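Local coordinates for flagellar hook-associated protein (Burkholderia pseudomallei, PDB 4UT1), which probably serves as a structural building block of the bacterial flagellum, as the FlgK protein at the junction of hook and filament, at residues S178-I183 / S212-L217; A218-V223 / V231-G236; A456-T461 / D556-T561; V519-S524 / V548-T553. All blocks are in the same frame, centred on the assembly; numbering follows the deposited sequence.

Interaction 1. Residues S178-I183 / S212-L217; sequences SYTSQI and SKLSQL. With EDO (1,2-ethanediol), chain E.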
loop_
_atom_site.group_PDB
_atom_site.type_symbol
_atom_site.label_atom_id
_atom_site.label_comp_id
_atom_site.label_asym_id
_atom_site.label_seq_id
_atom_site.Cartn_x
_atom_site.Cartn_y
_atom_site.Cartn_z
ATOM N N SER A 178 -18.344 -27.347 -20.402
ATOM C CA SER A 178 -19.348 -27.647 -21.413
ATOM C C SER A 178 -18.707 -28.000 -22.748
ATOM O O SER A 178 -19.073 -28.979 -23.379
ATOM C CB SER A 178 -20.300 -26.459 -21.599
ATOM O OG SER A 178 -21.123 -26.299 -20.463
ATOM N N TYR A 179 -17.744 -27.195 -23.180
ATOM C CA TYR A 179 -17.087 -27.429 -24.460
ATOM C C TYR A 179 -16.178 -28.657 -24.488
ATOM O O TYR A 179 -16.125 -29.367 -25.493
ATOM C CB TYR A 179 -16.289 -26.196 -24.872
ATOM C CG TYR A 179 -17.191 -25.060 -25.305
ATOM C CD1 TYR A 179 -18.075 -25.223 -26.364
ATOM C CD2 TYR A 179 -17.164 -23.831 -24.658
ATOM C CE1 TYR A 179 -18.917 -24.191 -26.764
ATOM C CE2 TYR A 179 -17.993 -22.797 -25.051
ATOM C CZ TYR A 179 -18.863 -22.980 -26.106
ATOM O OH TYR A 179 -19.684 -21.952 -26.491
ATOM N N THR A 180 -15.458 -28.908 -23.402
ATOM C CA THR A 180 -14.587 -30.074 -23.368
ATOM C C THR A 180 -15.417 -31.357 -23.406
ATOM O O THR A 180 -15.075 -32.298 -24.118
ATOM C CB THR A 180 -13.676 -30.058 -22.132
ATOM O OG1 THR A 180 -14.478 -29.995 -20.941
ATOM C CG2 THR A 180 -12.756 -28.838 -22.188
ATOM N N SER A 181 -16.510 -31.386 -22.648
ATOM C CA SER A 181 -17.437 -32.505 -22.703
ATOM C C SER A 181 -17.977 -32.706 -24.122
ATOM O O SER A 181 -18.091 -33.838 -24.590
ATOM C CB SER A 181 -18.590 -32.292 -21.722
ATOM O OG SER A 181 -19.559 -33.311 -21.878
ATOM N N GLN A 182 -18.293 -31.611 -24.808
ATOM C CA GLN A 182 -18.811 -31.682 -26.175
ATOM C C GLN A 182 -17.801 -32.285 -27.131
ATOM O O GLN A 182 -18.149 -33.091 -27.998
ATOM C CB GLN A 182 -19.203 -30.297 -26.691
ATOM C CG GLN A 182 -20.392 -29.674 -26.025
ATOM C CD GLN A 182 -20.651 -28.271 -26.557
ATOM O OE1 GLN A 182 -20.281 -27.952 -27.688
ATOM N NE2 GLN A 182 -21.265 -27.424 -25.738
ATOM N N ILE A 183 -16.548 -31.887 -26.968
ATOM C CA ILE A 183 -15.474 -32.357 -27.824
ATOM C C ILE A 183 -15.176 -33.847 -27.574
ATOM O O ILE A 183 -14.951 -34.606 -28.522
ATOM C CB ILE A 183 -14.202 -31.508 -27.619
ATOM C CG1 ILE A 183 -14.438 -30.081 -28.154
ATOM C CG2 ILE A 183 -13.005 -32.154 -28.304
ATOM C CD1 ILE A 183 -13.453 -29.041 -27.626
ATOM N N SER A 212 -13.000 -23.789 -31.219
ATOM C CA SER A 212 -12.930 -22.344 -31.419
ATOM C C SER A 212 -13.461 -21.642 -30.194
ATOM O O SER A 212 -12.749 -20.859 -29.555
ATOM C CB SER A 212 -13.722 -21.916 -32.657
ATOM O OG SER A 212 -13.883 -20.503 -32.694
ATOM N N LYS A 213 -14.713 -21.939 -29.868
ATOM C CA LYS A 213 -15.354 -21.383 -28.689
ATOM C C LYS A 213 -14.481 -21.591 -27.454
ATOM O O LYS A 213 -14.276 -20.667 -26.675
ATOM C CB LYS A 213 -16.737 -22.004 -28.478
ATOM C CG LYS A 213 -17.690 -21.856 -29.675
ATOM C CD LYS A 213 -17.778 -20.422 -30.189
ATOM C CE LYS A 213 -18.528 -19.510 -29.233
ATOM N NZ LYS A 213 -18.818 -18.177 -29.850
ATOM N N LEU A 214 -13.951 -22.799 -27.292
ATOM C CA LEU A 214 -13.083 -23.106 -26.157
ATOM C C LEU A 214 -11.830 -22.208 -26.069
ATOM O O LEU A 214 -11.459 -21.745 -24.986
ATOM C CB LEU A 214 -12.672 -24.588 -26.217
ATOM C CG LEU A 214 -11.645 -25.067 -25.184
ATOM C CD1 LEU A 214 -12.133 -24.822 -23.759
ATOM C CD2 LEU A 214 -11.340 -26.547 -25.396
ATOM N N SER A 215 -11.178 -21.955 -27.201
ATOM C CA SER A 215 -9.948 -21.171 -27.190
ATOM C C SER A 215 -10.209 -19.708 -26.818
ATOM O O SER A 215 -9.289 -18.997 -26.422
ATOM C CB SER A 215 -9.244 -21.252 -28.549
ATOM O OG SER A 215 -10.022 -20.646 -29.567
ATOM N N GLN A 216 -11.452 -19.258 -26.941
ATOM C CA GLN A 216 -11.808 -17.910 -26.499
ATOM C C GLN A 216 -11.898 -17.844 -24.972
ATOM O O GLN A 216 -11.892 -16.758 -24.378
ATOM C CB GLN A 216 -13.134 -17.463 -27.128
ATOM C CG GLN A 216 -13.090 -17.327 -28.641
ATOM C CD GLN A 216 -14.471 -17.111 -29.232
ATOM O OE1 GLN A 216 -15.382 -16.658 -28.546
ATOM N NE2 GLN A 216 -14.635 -17.447 -30.502
ATOM N N LEU A 217 -11.965 -19.008 -24.333
ATOM C CA LEU A 217 -12.100 -19.063 -22.887
ATOM C C LEU A 217 -10.771 -19.374 -22.209
ATOM O O LEU A 217 -10.516 -18.933 -21.077
ATOM C CB LEU A 217 -13.152 -20.095 -22.484
ATOM C CG LEU A 217 -14.537 -19.925 -23.119
ATOM C CD1 LEU A 217 -15.364 -21.180 -22.865
ATOM C CD2 LEU A 217 -15.251 -18.673 -22.603
HETATM C C1 EDO E . -17.559 -31.344 -17.550
HETATM O O1 EDO E . -18.746 -31.327 -18.333
HETATM C C2 EDO E . -16.504 -32.259 -18.158
HETATM O O2 EDO E . -15.713 -31.584 -19.142
#

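Interaction 2. Residues A218-V223 / V231-G236; sequences AGVQVV and VFLSGG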
loop_
_atom_site.group_PDB
_atom_site.type_symbol
_atom_site.label_atom_id
_atom_site.label_comp_id
_atom_site.label_asym_id
_atom_site.label_seq_id
_atom_site.Cartn_x
_atom_site.Cartn_y
_atom_site.Cartn_z
ATOM N N ALA A 218 -9.918 -20.122 -22.898
ATOM C CA ALA A 218 -8.639 -20.522 -22.330
ATOM C C ALA A 218 -7.664 -20.907 -23.422
ATOM O O ALA A 218 -8.063 -21.327 -24.504
ATOM C CB ALA A 218 -8.819 -21.689 -21.350
ATOM N N GLY A 219 -6.379 -20.776 -23.121
ATOM C CA GLY A 219 -5.340 -21.171 -24.047
ATOM C C GLY A 219 -5.308 -22.679 -24.144
ATOM O O GLY A 219 -5.048 -23.365 -23.157
ATOM N N VAL A 220 -5.599 -23.189 -25.334
ATOM C CA VAL A 220 -5.618 -24.625 -25.563
ATOM C C VAL A 220 -4.820 -25.015 -26.794
ATOM O O VAL A 220 -4.726 -24.256 -27.765
ATOM C CB VAL A 220 -7.053 -25.150 -25.730
ATOM C CG1 VAL A 220 -7.858 -24.895 -24.460
ATOM C CG2 VAL A 220 -7.720 -24.515 -26.946
ATOM N N GLN A 221 -4.245 -26.209 -26.742
ATOM C CA GLN A 221 -3.596 -26.802 -27.896
ATOM C C GLN A 221 -4.221 -28.173 -28.161
ATOM O O GLN A 221 -4.370 -28.993 -27.249
ATOM C CB GLN A 221 -2.097 -26.924 -27.670
ATOM C CG GLN A 221 -1.735 -27.837 -26.517
ATOM C CD GLN A 221 -0.264 -27.786 -26.168
ATOM O OE1 GLN A 221 0.208 -26.824 -25.560
ATOM N NE2 GLN A 221 0.474 -28.826 -26.552
ATOM N N VAL A 222 -4.612 -28.405 -29.407
ATOM C CA VAL A 222 -5.208 -29.676 -29.780
ATOM C C VAL A 222 -4.168 -30.525 -30.486
ATOM O O VAL A 222 -3.257 -29.999 -31.125
ATOM C CB VAL A 222 -6.429 -29.495 -30.692
ATOM C CG1 VAL A 222 -7.091 -28.160 -30.419
ATOM C CG2 VAL A 222 -6.023 -29.607 -32.157
ATOM N N VAL A 223 -4.291 -31.839 -30.358
ATOM C CA VAL A 223 -3.417 -32.739 -31.091
ATOM C C VAL A 223 -4.217 -33.907 -31.672
ATOM O O VAL A 223 -5.088 -34.471 -31.005
ATOM C CB VAL A 223 -2.283 -33.268 -30.208
ATOM C CG1 VAL A 223 -2.803 -33.620 -28.823
ATOM C CG2 VAL A 223 -1.621 -34.468 -30.866
ATOM N N VAL A 231 -7.123 -32.557 -26.283
ATOM C CA VAL A 231 -7.037 -31.118 -26.015
ATOM C C VAL A 231 -6.363 -30.853 -24.685
ATOM O O VAL A 231 -6.678 -31.488 -23.674
ATOM C CB VAL A 231 -8.426 -30.442 -26.025
ATOM C CG1 VAL A 231 -8.273 -28.924 -25.897
ATOM C CG2 VAL A 231 -9.175 -30.788 -27.291
ATOM N N PHE A 232 -5.433 -29.901 -24.695
ATOM C CA PHE A 232 -4.658 -29.561 -23.515
ATOM C C PHE A 232 -4.647 -28.059 -23.291
ATOM O O PHE A 232 -4.619 -27.283 -24.251
ATOM C CB PHE A 232 -3.215 -30.045 -23.645
ATOM C CG PHE A 232 -3.079 -31.525 -23.813
ATOM C CD1 PHE A 232 -3.237 -32.108 -25.058
ATOM C CD2 PHE A 232 -2.769 -32.328 -22.727
ATOM C CE1 PHE A 232 -3.103 -33.483 -25.214
ATOM C CE2 PHE A 232 -2.634 -33.695 -22.872
ATOM C CZ PHE A 232 -2.799 -34.274 -24.117
ATOM N N LEU A 233 -4.672 -27.664 -22.026
ATOM C CA LEU A 233 -4.373 -26.281 -21.660
ATOM C C LEU A 233 -2.928 -26.008 -22.022
ATOM O O LEU A 233 -2.094 -26.914 -21.979
ATOM C CB LEU A 233 -4.613 -26.037 -20.170
ATOM C CG LEU A 233 -6.081 -25.903 -19.757
ATOM C CD1 LEU A 233 -6.203 -25.865 -18.249
ATOM C CD2 LEU A 233 -6.724 -24.669 -20.379
ATOM N N SER A 234 -2.625 -24.761 -22.372
ATOM C CA SER A 234 -1.285 -24.405 -22.819
ATOM C C SER A 234 -0.233 -24.868 -21.825
ATOM O O SER A 234 0.886 -25.196 -22.207
ATOM C CB SER A 234 -1.168 -22.894 -23.032
ATOM O OG SER A 234 -2.122 -22.427 -23.970
ATOM N N GLY A 235 -0.607 -24.910 -20.549
ATOM C CA GLY A 235 0.314 -25.280 -19.488
ATOM C C GLY A 235 0.517 -26.771 -19.344
ATOM O O GLY A 235 1.352 -27.211 -18.558
ATOM N N GLY A 236 -0.263 -27.552 -20.086
ATOM C CA GLY A 236 -0.090 -28.997 -20.116
ATOM C C GLY A 236 -1.265 -29.817 -19.613
ATOM O O GLY A 236 -1.365 -31.005 -19.909
#

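Interaction 3. Residues A456-T461 / D556-T561; sequences ATNSGT and DGDQFT. With EDO (1,2-ethanediol), chain U.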
loop_
_atom_site.group_PDB
_atom_site.type_symbol
_atom_site.label_atom_id
_atom_site.label_comp_id
_atom_site.label_asym_id
_atom_site.label_seq_id
_atom_site.Cartn_x
_atom_site.Cartn_y
_atom_site.Cartn_z
ATOM N N ALA A 456 10.988 40.256 29.094
ATOM C CA ALA A 456 10.667 41.619 28.667
ATOM C C ALA A 456 11.650 42.669 29.188
ATOM O O ALA A 456 11.735 43.764 28.638
ATOM C CB ALA A 456 9.241 41.984 29.086
ATOM N N THR A 457 12.406 42.316 30.222
ATOM C CA THR A 457 13.423 43.204 30.781
ATOM C C THR A 457 14.740 43.169 30.015
ATOM O O THR A 457 15.638 43.930 30.328
ATOM C CB THR A 457 13.727 42.868 32.244
ATOM O OG1 THR A 457 13.949 41.454 32.377
ATOM C CG2 THR A 457 12.562 43.286 33.142
ATOM N N ASN A 458 14.870 42.282 29.031
ATOM C CA ASN A 458 16.075 42.256 28.190
ATOM C C ASN A 458 16.357 43.609 27.557
ATOM O O ASN A 458 15.433 44.327 27.200
ATOM C CB ASN A 458 15.944 41.196 27.100
ATOM C CG ASN A 458 16.023 39.798 27.654
ATOM O OD1 ASN A 458 16.238 39.613 28.855
ATOM N ND2 ASN A 458 15.845 38.792 26.785
ATOM N N SER A 459 17.633 43.959 27.426
ATOM C CA SER A 459 18.005 45.232 26.836
ATOM C C SER A 459 18.736 45.027 25.518
ATOM O O SER A 459 18.892 45.958 24.738
ATOM C CB SER A 459 18.873 46.036 27.804
ATOM O OG SER A 459 20.113 45.384 28.024
ATOM N N GLY A 460 19.181 43.803 25.260
ATOM C CA GLY A 460 19.961 43.535 24.058
ATOM C C GLY A 460 19.112 43.314 22.815
ATOM O O GLY A 460 17.934 43.651 22.803
ATOM N N THR A 461 19.718 42.753 21.770
ATOM C CA THR A 461 19.039 42.508 20.509
ATOM C C THR A 461 18.808 41.020 20.273
ATOM O O THR A 461 18.611 40.599 19.136
ATOM C CB THR A 461 19.840 43.064 19.317
ATOM O OG1 THR A 461 21.144 42.463 19.295
ATOM C CG2 THR A 461 19.973 44.592 19.415
ATOM N N ASP A 556 24.418 41.416 28.649
ATOM C CA ASP A 556 24.797 40.581 29.781
ATOM C C ASP A 556 23.594 40.432 30.704
ATOM O O ASP A 556 22.917 41.417 31.011
ATOM C CB ASP A 556 26.000 41.183 30.538
ATOM C CG ASP A 556 26.499 40.275 31.654
ATOM O OD1 ASP A 556 26.842 39.111 31.369
ATOM O OD2 ASP A 556 26.522 40.717 32.816
ATOM N N GLY A 557 23.290 39.192 31.083
ATOM C CA GLY A 557 22.165 38.910 31.958
ATOM C C GLY A 557 20.818 38.736 31.266
ATOM O O GLY A 557 19.846 38.393 31.932
ATOM N N ASP A 558 20.754 38.974 29.957
ATOM C CA ASP A 558 19.481 38.850 29.224
ATOM C C ASP A 558 19.039 37.394 29.302
ATOM O O ASP A 558 19.868 36.503 29.471
ATOM C CB ASP A 558 19.604 39.321 27.765
ATOM C CG ASP A 558 19.388 40.832 27.610
ATOM O OD1 ASP A 558 19.080 41.503 28.616
ATOM O OD2 ASP A 558 19.509 41.336 26.477
ATOM N N GLN A 559 17.734 37.165 29.212
ATOM C CA GLN A 559 17.167 35.853 29.506
ATOM C C GLN A 559 16.144 35.461 28.477
ATOM O O GLN A 559 15.438 36.308 27.933
ATOM C CB GLN A 559 16.508 35.839 30.889
ATOM C CG GLN A 559 17.420 36.285 32.043
ATOM C CD GLN A 559 16.631 36.537 33.310
ATOM O OE1 GLN A 559 16.474 35.641 34.143
ATOM N NE2 GLN A 559 16.099 37.754 33.451
ATOM N N PHE A 560 16.053 34.159 28.246
ATOM C CA PHE A 560 15.111 33.585 27.292
ATOM C C PHE A 560 14.488 32.365 27.952
ATOM O O PHE A 560 15.199 31.523 28.513
ATOM C CB PHE A 560 15.829 33.250 25.984
ATOM C CG PHE A 560 16.619 34.406 25.456
ATOM C CD1 PHE A 560 17.916 34.630 25.897
ATOM C CD2 PHE A 560 16.030 35.334 24.605
ATOM C CE1 PHE A 560 18.638 35.738 25.460
ATOM C CE2 PHE A 560 16.741 36.445 24.158
ATOM C CZ PHE A 560 18.055 36.644 24.596
ATOM N N THR A 561 13.159 32.294 27.936
ATOM C CA THR A 561 12.460 31.231 28.647
ATOM C C THR A 561 11.951 30.165 27.690
ATOM O O THR A 561 11.740 30.424 26.500
ATOM C CB THR A 561 11.270 31.768 29.455
ATOM O OG1 THR A 561 10.340 32.415 28.569
ATOM C CG2 THR A 561 11.740 32.765 30.495
HETATM C C1 EDO U . 18.773 41.117 32.362
HETATM O O1 EDO U . 17.594 41.386 33.127
HETATM C C2 EDO U . 19.211 42.344 31.592
HETATM O O2 EDO U . 20.426 42.075 30.886
HETATM O O HOH W 1 16.173 40.203 31.627
#

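Interaction 4. Residues V519-S524 / V548-T553; sequences VPYDPS and VSLSGT. With EDO (1,2-ethanediol), chain I.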
loop_
_atom_site.group_PDB
_atom_site.type_symbol
_atom_site.label_atom_id
_atom_site.label_comp_id
_atom_site.label_asym_id
_atom_site.label_seq_id
_atom_site.Cartn_x
_atom_site.Cartn_y
_atom_site.Cartn_z
ATOM N N VAL A 519 26.804 26.911 27.325
ATOM C CA VAL A 519 26.785 26.631 25.906
ATOM C C VAL A 519 27.282 27.859 25.157
ATOM O O VAL A 519 26.786 28.959 25.395
ATOM C CB VAL A 519 25.366 26.269 25.427
ATOM C CG1 VAL A 519 25.332 26.106 23.921
ATOM C CG2 VAL A 519 24.889 25.006 26.125
ATOM N N PRO A 520 28.235 27.680 24.230
ATOM C CA PRO A 520 28.774 28.840 23.507
ATOM C C PRO A 520 27.731 29.478 22.611
ATOM O O PRO A 520 26.965 28.763 21.967
ATOM C CB PRO A 520 29.908 28.246 22.657
ATOM C CG PRO A 520 30.126 26.845 23.190
ATOM C CD PRO A 520 28.809 26.414 23.746
ATOM N N TYR A 521 27.706 30.807 22.578
ATOM C CA TYR A 521 26.824 31.529 21.668
ATOM C C TYR A 521 27.596 32.644 20.987
ATOM O O TYR A 521 28.209 33.494 21.653
ATOM C CB TYR A 521 25.607 32.106 22.388
ATOM C CG TYR A 521 24.744 32.890 21.424
ATOM C CD1 TYR A 521 23.927 32.235 20.510
ATOM C CD2 TYR A 521 24.787 34.278 21.394
ATOM C CE1 TYR A 521 23.155 32.940 19.605
ATOM C CE2 TYR A 521 24.019 34.993 20.494
ATOM C CZ TYR A 521 23.210 34.328 19.605
ATOM O OH TYR A 521 22.453 35.044 18.711
ATOM N N ASP A 522 27.587 32.601 19.660
ATOM C CA ASP A 522 28.259 33.586 18.822
ATOM C C ASP A 522 27.220 34.485 18.146
ATOM O O ASP A 522 26.536 34.058 17.215
ATOM C CB ASP A 522 29.127 32.873 17.781
ATOM C CG ASP A 522 30.021 33.821 16.995
ATOM O OD1 ASP A 522 29.772 35.041 16.983
ATOM O OD2 ASP A 522 30.984 33.328 16.369
ATOM N N PRO A 523 27.103 35.737 18.617
ATOM C CA PRO A 523 26.122 36.682 18.070
ATOM C C PRO A 523 26.294 36.929 16.577
ATOM O O PRO A 523 25.340 37.352 15.915
ATOM C CB PRO A 523 26.388 37.967 18.866
ATOM C CG PRO A 523 27.030 37.488 20.155
ATOM C CD PRO A 523 27.884 36.320 19.723
ATOM N N SER A 524 27.485 36.672 16.051
ATOM C CA SER A 524 27.737 36.902 14.637
ATOM C C SER A 524 27.099 35.796 13.817
ATOM O O SER A 524 26.853 35.954 12.620
ATOM C CB SER A 524 29.240 36.985 14.343
ATOM O OG SER A 524 29.878 35.724 14.448
ATOM N N VAL A 548 15.028 25.350 19.651
ATOM C CA VAL A 548 14.896 26.811 19.594
ATOM C C VAL A 548 16.059 27.430 18.825
ATOM O O VAL A 548 17.158 26.864 18.786
ATOM C CB VAL A 548 14.833 27.451 21.004
ATOM C CG1 VAL A 548 13.554 27.065 21.705
ATOM C CG2 VAL A 548 16.057 27.052 21.858
ATOM N N SER A 549 15.819 28.595 18.222
ATOM C CA SER A 549 16.879 29.336 17.542
ATOM C C SER A 549 17.039 30.713 18.163
ATOM O O SER A 549 16.053 31.389 18.426
ATOM C CB SER A 549 16.590 29.480 16.045
ATOM O OG SER A 549 16.602 28.215 15.410
ATOM N N LEU A 550 18.285 31.107 18.394
ATOM C CA LEU A 550 18.609 32.439 18.907
ATOM C C LEU A 550 19.478 33.191 17.905
ATOM O O LEU A 550 20.421 32.635 17.347
ATOM C CB LEU A 550 19.323 32.336 20.253
ATOM C CG LEU A 550 19.736 33.626 20.973
ATOM C CD1 LEU A 550 18.513 34.437 21.404
ATOM C CD2 LEU A 550 20.620 33.273 22.161
ATOM N N SER A 551 19.147 34.452 17.663
ATOM C CA SER A 551 19.991 35.291 16.832
ATOM C C SER A 551 20.131 36.631 17.537
ATOM O O SER A 551 19.499 36.859 18.564
ATOM C CB SER A 551 19.406 35.460 15.430
ATOM O OG SER A 551 18.197 36.185 15.480
ATOM N N GLY A 552 20.963 37.509 16.995
ATOM C CA GLY A 552 21.174 38.807 17.611
ATOM C C GLY A 552 22.150 38.784 18.776
ATOM O O GLY A 552 22.786 37.760 19.067
ATOM N N THR A 553 22.253 39.926 19.454
ATOM C CA THR A 553 23.219 40.096 20.532
ATOM C C THR A 553 22.535 40.393 21.861
ATOM O O THR A 553 22.190 41.550 22.143
ATOM C CB THR A 553 24.200 41.233 20.206
ATOM O OG1 THR A 553 24.829 40.967 18.945
ATOM C CG2 THR A 553 25.268 41.365 21.289
HETATM C C1 EDO I . 28.562 29.205 18.000
HETATM O O1 EDO I . 28.296 28.747 19.329
HETATM C C2 EDO I . 27.234 29.571 17.348
HETATM O O2 EDO I . 26.556 30.571 18.125
HETATM O O HOH W 2 22.672 36.441 14.990
#

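Interaction 1. Residues S178-I183 / S212-L217
Tyr179 lays one face of its ring against Lys213, whose CB sits 3.7 Å from the ring centroid and 25° off the normal, a CH-pi contact made by the aliphatic root of the lysine. The touch is displaced toward the phenol end of the ring: Lys213 CB comes closest to Tyr179 CZ, at 3.3 Å. With the Lys213 chain bent at both chi2 and chi3, CG and CE pass beside the tyrosine OH while its end leads away from helix 134-193. Leu217 meets the same ring at its rim, near the ring plane, its CD1 3.7 Å from Tyr179 CD2, and the two side chains cross at about a right angle. Leu214 packs between Tyr179, Thr180 and Ile183, its CB 4.2 Å from Tyr179 CB. Its CG stands anti to the backbone N (chi1 174°), which carries CD2 toward Ile183 and Thr180; Leu214 CD2 lies 4.0 Å from Ile183 CD1 and slightly farther from the methyl of Thr180. That threonine turns its other branch, OG1, back toward its own helix, within hydrogen-bonding distance of the carbonyls of Ile176 and Asn177 and of a bound 1,2-ethanediol. Strand 238-241 packs on Thr180 and Ile183, and Ile176 adds to the apolar surroundings of Leu214. The long helix, predicted to be coiled coil here, thus meets the C-terminal part of helix 201-215 and the residues that follow through carbon surfaces. No hydrogen bond spans the two segments, so the pairing depends on shape and hydrophobic burial, with the lysine contributing its methylenes.

Interaction 2. Residues A218-V223 / V231-G236
Gln221 and Phe232 form an antiparallel hydrogen-bonded pair: Gln221 N gives to Phe232 O at 2.7 Å, and Phe232 N returns the bond to Gln221 O at 2.9 Å. Beyond the strand ends a third backbone bond runs from Ser234 N to Gly219 O (2.9 Å). CA-H...O contacts supplement them, the shorter between Val220 CA and Phe232 O at 3.1 Å. These segments belong to the beta hairpin of strands 220-225 and 228-233, the first two strands of a meandering antiparallel sheet that follows helix 201-215 directly; a type I turn from Leu233 to Gly236 then leads the chain toward strand 238-241.

Apolar contacts divide between the faces. On the side of Val222 and Val231, Val231 CG1 reaches Val220 CB at 4.0 Å; the trans chi1 of Val231 (-174°) swings that methyl toward Val220. Leu214 of the preceding helix packs on both Val220 and Val231. Near the start of the hairpin, Leu233 CD2 touches Ala218 CB at 3.8 Å. Across the sheet, on the side of Gln221 and Phe232, CG of Gln221 lies against CB of Phe232, while Val223 CG1 meets the ring at its edge, 3.6 Å from Phe232 CE1. The Gln221 carbonyl O also lies at that ring's edge, in its plane.

Interaction 3. Residues A456-T461 / D556-T561
Asn458 stacks its amide on the carboxylate of Asp558, the two planes 23° apart and the side chains crossing obliquely, with Asn458 CG 3.5 Å from Asp558 CG. The amide is gripped at both ends by the backbone of one residue: Gln559 N gives to Asn458 OD1 at 2.9 Å, and Asn458 ND2 gives to Gln559 O at 2.8 Å. The carbonyl O lies near the amide plane of Asn458, so the paired bonds fix the rotation of the side chain. ND2 also sits over one face of the Phe560 ring, offset toward its rim.

Asp558 answers by holding the backbone of the other segment. Its OD2 accepts from Gly460 N at 2.8 Å through the syn lone pair, and OD1 accepts from Ser459 N at 3.1 Å on its syn side, 23° out of the carboxylate plane. A chi1 of -86° puts the carboxylate beside these two N-H groups, which would be expected to stabilise its negative charge, as would Ala555 N, a further donor to OD2. One water takes a bond from Gln559 NE2 and gives one to Asn458 OD1, while also bonding Thr457 OG1. A 1,2-ethanediol, probably from the crystallisation liquor, lies beside Asp558 OD1.

Each segment therefore offers a polar side chain to the main chain of the other. This reciprocal side-chain-to-backbone bonding pins the loop between strands 450-454 and 463-470 to the start of strand 559-564, where edge strand 450-454 lies beside 559-564 in an antiparallel sheet of the D3 domain.

Interaction 4. Residues V519-S524 / V548-T553
Leu550, near the end of strand 546-551, sets CD2 over one face of the Tyr521 ring, 3.8 Å from the centroid and 17° off the normal, a CH-pi contact in which the side chains cross at about a right angle. The carbonyl O of Leu550 lies at the ring's edge, in its plane. Ser551 follows beside the phenol, its CA near the ring plane. At Gly552 the strand has given way to a loop with positive phi, and its carbonyl O accepts from Tyr521 OH at 2.8 Å, the donor tilted 17° from the carbonyl plane. The trans chi1 of Tyr521 (178°) extends the ring toward strand 546-551. Gly552 N gives to a water that passes a hydrogen bond on to Pro523 O. Thr553 closes the contact with OG1 3.4 Å from Pro523 CB.

The bend carrying Pro523 is an Asx turn: Asp522 OD1 accepts from Ser524 N at 3.0 Å and from Ser524 OG, both from the same face of the carboxylate. A tyrosine leaving edge strand 519-520 thereby reaches strand 546-551 of the second sheet, a bridge between the two antiparallel sheets of the D3 domain.

How the interactions relate
Interactions 1 and 2 touch, as do interactions 3 and 4, but the pairs lie on opposite sides of the chain's centre, with the centres of interactions 1 and 3 about 90 Å apart. All four are partly buried. In the first pair, Leu214 serves both contacts, packing on the hairpin as well as on the long helix; interaction 1 is apolar, with no exposed touching residue, whereas backbone bonds dominate interaction 2, where Gln221, Val223 and Ser234 are exposed. In the second pair, a probable hydrogen bond from Thr553 N to Thr461 OG1 and packing of Phe560 on Leu550 connect loop and sheets. Interaction 3 is chiefly polar and partly hydrated, while interaction 4 combines a buried aromatic with one hydroxyl bond.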